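Local coordinates for hypothetical protein Atu0741 (Agrobacterium tumefaciens str. C58, PDB 1ZHV), which is of unknown function but carries two ACT-type domains, a fold that in many relatives forms small-molecule-binding regulatory modules, at residues L80-P85 with A121-L126; G92-S97 with H103-S108. All blocks are in the same frame, centred on the assembly; numbering follows the deposited sequence.

Interaction 2 lies in the ACT domain, and the order strand 57-67, helix 78-87, strands 94-97 and 102-107, helix 111-120 and strand 124-126 is consistent with interaction 1 belonging to it too. Interaction 2 is nested along the chain inside the loop closed by interaction 1, and their centres are about 12 Å apart. Interaction 2 pairs the two strands of the hairpin 94-97 and 102-107; interaction 1 ties helix 78-87 to the turn before the last strand. The two touch directly: Val82 CG1 meets Leu104 CD2 at 4.0 Å, and Ile83 packs on Val95. Helix 78-87 thus packs on the hairpin by one side and meets the turn after helix 111-120 by another.

Interaction 1: L80-P85 with A121-L126; sequences LSVISP and AGHSLL
His123 meets helix 78-87 with the outer edge of its imidazole: NE2 donates to Ser81 O at 2.9 Å, with a nearly straight N-H...O angle of 160°. That carbonyl would ordinarily receive the backbone N-H four residues on, but the residue there is Pro85, which has none, so the histidine supplies the donor that the kinked helix lacks. NE2 arrives well above the carbonyl plane (66° out of it), while the oxygen lies nearly in the plane of the ring. At the other nitrogen, ND1 is paired with the backbone N of Ile4, and these two bonds fix the rotation of the ring. CG stands anti to the carbonyl carbon (chi1 -58°), which carries the imidazole across to the helix.

Packing is closest around this ring. Val82 lays CG2 over one face, 4.1 Å from the ring centroid, in a CH-pi contact that suits a compact branched side chain. Ser81 brings its hydroxyl beside CE1, OG lying 3.3 Å from His123 CE1, though its hydrogen bond goes back to Ile78 O in its own helix.

In an order of elements consistent with the βαββαβ pattern of an ACT domain, the contact links helix 78-87 to the turn between helix 111-120 and strand 124-126; Val82 and Pro85 also reach Leu118 of helix 111-120. That helix ends in a Schellman motif, with Gly122 at a positive phi where a side chain would jam against the preceding carbonyl.

Toward solvent the contact thins out: between two partly exposed residues, Pro85 CG merely touches Ala121 CB at 4.0 Å.

Interaction 2: G92-S97 with H103-S108; sequences GIFVVS and HLLVRS
Phe94 and Leu105 face each other as a hydrogen-bonded antiparallel pair, their side chains lying alongside and pointing the same way. Leu105 N reaches Phe94 O at 2.8 Å, in the carbonyl plane, whereas the return bond from Phe94 N to Leu105 O is weak, bent to 134°. Val96 and His103 form the next such pair, and here Val96 N donates almost straight to His103 O at 3.0 Å. At the open end of the hairpin, before strand 94-97, a water takes over: it donates to Gly92 O and accepts from Arg107 N.

Leu104 shows how the opposite face of the hairpin is filled. It stands in the non-hydrogen-bonded pair with Val95, where CB leaves the sheet. CG then swings anti to the backbone N (chi1 162°), and from it CD1 turns back over the neighbouring strand, 3.7 Å from Phe94 O, 3.9 Å from Ile93 CB and 4.1 Å from Val95 CG2. Its other methyl, CD2, packs on Val82 of helix 78-87. A leucine is long and flexible enough for its CD1 to touch both Ile93 and Val95; the beta-branched Val95 suits its place in an extended strand.

On the Phe94 face, Phe94 CD1 and Leu105 CD1 approach to 3.9 Å, and the stacked rings of His103 and Phe33 continue the cover.

Strand 102-107 runs between strands 94-97 and 57-67 and bonds to both. Helix 78-87 lies over Ile93, Val95 and Leu104, while strand 43-48 of the N-terminal domain brings Val46 against Phe94 and Leu105 from the other side.

Interaction 1: L80-P85 with A121-L126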
loop_
_atom_site.group_PDB
_atom_site.type_symbol
_atom_site.label_atom_id
_atom_site.label_comp_id
_atom_site.label_asym_id
_atom_site.label_seq_id
_atom_site.Cartn_x
_atom_site.Cartn_y
_atom_site.Cartn_z
ATOM N N LEU A 80 -1.785 2.695 13.717
ATOM C CA LEU A 80 -3.051 3.241 14.185
ATOM C C LEU A 80 -3.183 4.731 13.870
ATOM O O LEU A 80 -4.220 5.178 13.376
ATOM C CB LEU A 80 -3.189 3.027 15.699
ATOM C CG LEU A 80 -4.401 3.671 16.382
ATOM C CD1 LEU A 80 -5.685 3.017 15.905
ATOM C CD2 LEU A 80 -4.262 3.520 17.894
ATOM N N SER A 81 -2.125 5.489 14.144
ATOM C CA SER A 81 -2.141 6.933 13.926
ATOM C C SER A 81 -2.420 7.299 12.475
ATOM O O SER A 81 -2.988 8.356 12.189
ATOM C CB SER A 81 -0.805 7.559 14.358
ATOM O OG SER A 81 0.218 7.331 13.402
ATOM N N VAL A 82 -2.035 6.418 11.561
ATOM C CA VAL A 82 -2.239 6.670 10.144
ATOM C C VAL A 82 -3.591 6.176 9.633
ATOM O O VAL A 82 -4.300 6.905 8.949
ATOM C CB VAL A 82 -1.093 6.037 9.306
ATOM C CG1 VAL A 82 -1.420 6.103 7.824
ATOM C CG2 VAL A 82 0.201 6.787 9.572
ATOM N N ILE A 83 -3.971 4.952 9.984
ATOM C CA ILE A 83 -5.242 4.437 9.488
ATOM C C ILE A 83 -6.490 4.966 10.189
ATOM O O ILE A 83 -7.572 4.958 9.605
ATOM C CB ILE A 83 -5.275 2.890 9.492
ATOM C CG1 ILE A 83 -5.256 2.353 10.921
ATOM C CG2 ILE A 83 -4.093 2.350 8.686
ATOM C CD1 ILE A 83 -5.621 0.880 11.012
ATOM N N SER A 84 -6.356 5.447 11.422
ATOM C CA SER A 84 -7.530 5.956 12.134
ATOM C C SER A 84 -8.251 7.068 11.364
ATOM O O SER A 84 -9.465 7.002 11.160
ATOM C CB SER A 84 -7.140 6.462 13.524
ATOM O OG SER A 84 -8.295 6.882 14.239
ATOM N N PRO A 85 -7.519 8.109 10.930
ATOM C CA PRO A 85 -8.202 9.179 10.190
ATOM C C PRO A 85 -8.783 8.741 8.849
ATOM O O PRO A 85 -9.716 9.357 8.335
ATOM C CB PRO A 85 -7.125 10.256 10.047
ATOM C CG PRO A 85 -5.836 9.494 10.157
ATOM C CD PRO A 85 -6.121 8.470 11.218
ATOM N N ALA A 121 -4.322 15.339 10.206
ATOM C CA ALA A 121 -3.993 14.505 11.361
ATOM C C ALA A 121 -2.560 14.738 11.856
ATOM O O ALA A 121 -2.125 14.135 12.840
ATOM C CB ALA A 121 -4.205 13.031 11.010
ATOM N N GLY A 122 -1.831 15.607 11.164
ATOM C CA GLY A 122 -0.475 15.933 11.569
ATOM C C GLY A 122 0.655 15.188 10.889
ATOM O O GLY A 122 1.823 15.396 11.221
ATOM N N HIS A 123 0.328 14.313 9.947
ATOM C CA HIS A 123 1.360 13.561 9.252
ATOM C C HIS A 123 1.977 14.361 8.118
ATOM O O HIS A 123 1.365 15.296 7.600
ATOM C CB HIS A 123 0.784 12.254 8.722
ATOM C CG HIS A 123 0.203 11.383 9.790
ATOM N ND1 HIS A 123 0.956 10.871 10.824
ATOM C CD2 HIS A 123 -1.063 10.949 9.993
ATOM C CE1 HIS A 123 0.179 10.160 11.621
ATOM N NE2 HIS A 123 -1.052 10.192 11.139
ATOM N N SER A 124 3.199 13.992 7.752
ATOM C CA SER A 124 3.924 14.654 6.675
ATOM C C SER A 124 3.855 13.762 5.444
ATOM O O SER A 124 3.991 12.546 5.547
ATOM C CB SER A 124 5.386 14.870 7.078
ATOM O OG SER A 124 6.111 15.495 6.033
ATOM N N LEU A 125 3.644 14.357 4.280
ATOM C CA LEU A 125 3.560 13.561 3.069
ATOM C C LEU A 125 4.531 14.005 1.987
ATOM O O LEU A 125 4.585 15.181 1.628
ATOM C CB LEU A 125 2.137 13.592 2.510
ATOM C CG LEU A 125 1.010 13.190 3.465
ATOM C CD1 LEU A 125 -0.305 13.202 2.705
ATOM C CD2 LEU A 125 1.277 11.814 4.054
ATOM N N LEU A 126 5.314 13.059 1.486
ATOM C CA LEU A 126 6.247 13.334 0.402
ATOM C C LEU A 126 5.510 12.807 -0.822
ATOM O O LEU A 126 5.404 11.594 -1.018
ATOM C CB LEU A 126 7.564 12.580 0.611
ATOM C CG LEU A 126 8.424 12.965 1.821
ATOM C CD1 LEU A 126 9.781 12.296 1.685
ATOM C CD2 LEU A 126 8.598 14.478 1.901
#

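Interaction 2: G92-S97 with H103-S108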
loop_
_atom_site.group_PDB
_atom_site.type_symbol
_atom_site.label_atom_id
_atom_site.label_comp_id
_atom_site.label_asym_id
_atom_site.label_seq_id
_atom_site.Cartn_x
_atom_site.Cartn_y
_atom_site.Cartn_z
ATOM N N GLY A 92 -11.016 3.050 2.525
ATOM C CA GLY A 92 -10.559 1.688 2.720
ATOM C C GLY A 92 -9.048 1.661 2.762
ATOM O O GLY A 92 -8.384 2.401 2.029
ATOM N N ILE A 93 -8.499 0.815 3.628
ATOM C CA ILE A 93 -7.052 0.698 3.767
ATOM C C ILE A 93 -6.547 -0.728 3.577
ATOM O O ILE A 93 -7.254 -1.698 3.849
ATOM C CB ILE A 93 -6.582 1.222 5.147
ATOM C CG1 ILE A 93 -7.217 0.412 6.287
ATOM C CG2 ILE A 93 -6.940 2.686 5.288
ATOM C CD1 ILE A 93 -6.409 -0.810 6.712
ATOM N N PHE A 94 -5.310 -0.833 3.107
ATOM C CA PHE A 94 -4.663 -2.119 2.865
ATOM C C PHE A 94 -3.264 -1.921 3.435
ATOM O O PHE A 94 -2.479 -1.135 2.914
ATOM C CB PHE A 94 -4.618 -2.397 1.357
ATOM C CG PHE A 94 -4.197 -3.796 1.005
ATOM C CD1 PHE A 94 -2.857 -4.166 1.052
ATOM C CD2 PHE A 94 -5.144 -4.746 0.625
ATOM C CE1 PHE A 94 -2.461 -5.461 0.722
ATOM C CE2 PHE A 94 -4.756 -6.046 0.295
ATOM C CZ PHE A 94 -3.414 -6.400 0.343
ATOM N N VAL A 95 -2.958 -2.629 4.515
ATOM C CA VAL A 95 -1.670 -2.472 5.174
ATOM C C VAL A 95 -0.762 -3.672 5.061
ATOM O O VAL A 95 -1.191 -4.802 5.240
ATOM C CB VAL A 95 -1.857 -2.172 6.682
ATOM C CG1 VAL A 95 -0.499 -2.037 7.370
ATOM C CG2 VAL A 95 -2.679 -0.903 6.854
ATOM N N VAL A 96 0.502 -3.416 4.758
ATOM C CA VAL A 96 1.479 -4.488 4.683
ATOM C C VAL A 96 2.668 -4.120 5.556
ATOM O O VAL A 96 3.501 -3.287 5.185
ATOM C CB VAL A 96 1.966 -4.736 3.240
ATOM C CG1 VAL A 96 3.014 -5.836 3.230
ATOM C CG2 VAL A 96 0.801 -5.139 2.363
ATOM N N SER A 97 2.733 -4.724 6.736
ATOM C CA SER A 97 3.846 -4.492 7.641
ATOM C C SER A 97 5.014 -5.321 7.123
ATOM O O SER A 97 4.821 -6.352 6.480
ATOM C CB SER A 97 3.494 -4.939 9.064
ATOM O OG SER A 97 2.426 -4.171 9.592
ATOM N N HIS A 103 3.848 -0.400 4.831
ATOM C CA HIS A 103 3.430 0.231 3.591
ATOM C C HIS A 103 1.911 0.261 3.671
ATOM O O HIS A 103 1.296 -0.595 4.306
ATOM C CB HIS A 103 3.881 -0.560 2.362
ATOM C CG HIS A 103 5.278 -0.245 1.926
ATOM N ND1 HIS A 103 5.565 0.488 0.793
ATOM C CD2 HIS A 103 6.470 -0.580 2.468
ATOM C CE1 HIS A 103 6.877 0.583 0.654
ATOM N NE2 HIS A 103 7.448 -0.056 1.658
ATOM N N LEU A 104 1.309 1.264 3.048
ATOM C CA LEU A 104 -0.139 1.424 3.056
ATOM C C LEU A 104 -0.632 1.659 1.643
ATOM O O LEU A 104 -0.042 2.443 0.908
ATOM C CB LEU A 104 -0.531 2.645 3.906
ATOM C CG LEU A 104 -1.942 3.201 3.661
ATOM C CD1 LEU A 104 -2.952 2.282 4.312
ATOM C CD2 LEU A 104 -2.076 4.609 4.216
ATOM N N LEU A 105 -1.696 0.969 1.255
ATOM C CA LEU A 105 -2.274 1.213 -0.051
ATOM C C LEU A 105 -3.719 1.653 0.145
ATOM O O LEU A 105 -4.407 1.198 1.059
ATOM C CB LEU A 105 -2.226 -0.041 -0.937
ATOM C CG LEU A 105 -0.833 -0.511 -1.370
ATOM C CD1 LEU A 105 -0.365 -1.614 -0.434
ATOM C CD2 LEU A 105 -0.863 -1.016 -2.812
ATOM N N VAL A 106 -4.150 2.582 -0.697
ATOM C CA VAL A 106 -5.517 3.070 -0.683
ATOM C C VAL A 106 -5.898 3.113 -2.151
ATOM O O VAL A 106 -5.022 3.120 -3.017
ATOM C CB VAL A 106 -5.647 4.499 -0.082
ATOM C CG1 VAL A 106 -5.257 4.479 1.395
ATOM C CG2 VAL A 106 -4.788 5.482 -0.858
ATOM N N ARG A 107 -7.193 3.121 -2.441
ATOM C CA ARG A 107 -7.618 3.185 -3.828
ATOM C C ARG A 107 -7.138 4.512 -4.386
ATOM O O ARG A 107 -7.161 5.538 -3.694
ATOM C CB ARG A 107 -9.139 3.059 -3.928
ATOM C CG ARG A 107 -9.638 1.693 -3.502
ATOM C CD ARG A 107 -11.144 1.544 -3.650
ATOM N NE ARG A 107 -11.595 0.206 -3.267
ATOM C CZ ARG A 107 -11.302 -0.907 -3.936
ATOM N NH1 ARG A 107 -10.557 -0.850 -5.032
ATOM N NH2 ARG A 107 -11.747 -2.079 -3.504
ATOM N N SER A 108 -6.690 4.494 -5.634
ATOM C CA SER A 108 -6.187 5.701 -6.261
ATOM C C SER A 108 -7.193 6.834 -6.309
ATOM O O SER A 108 -6.814 7.996 -6.249
ATOM C CB SER A 108 -5.680 5.383 -7.664
ATOM O OG SER A 108 -4.620 4.442 -7.582
HETATM O O HOH W 1 -9.316 3.134 -0.386
#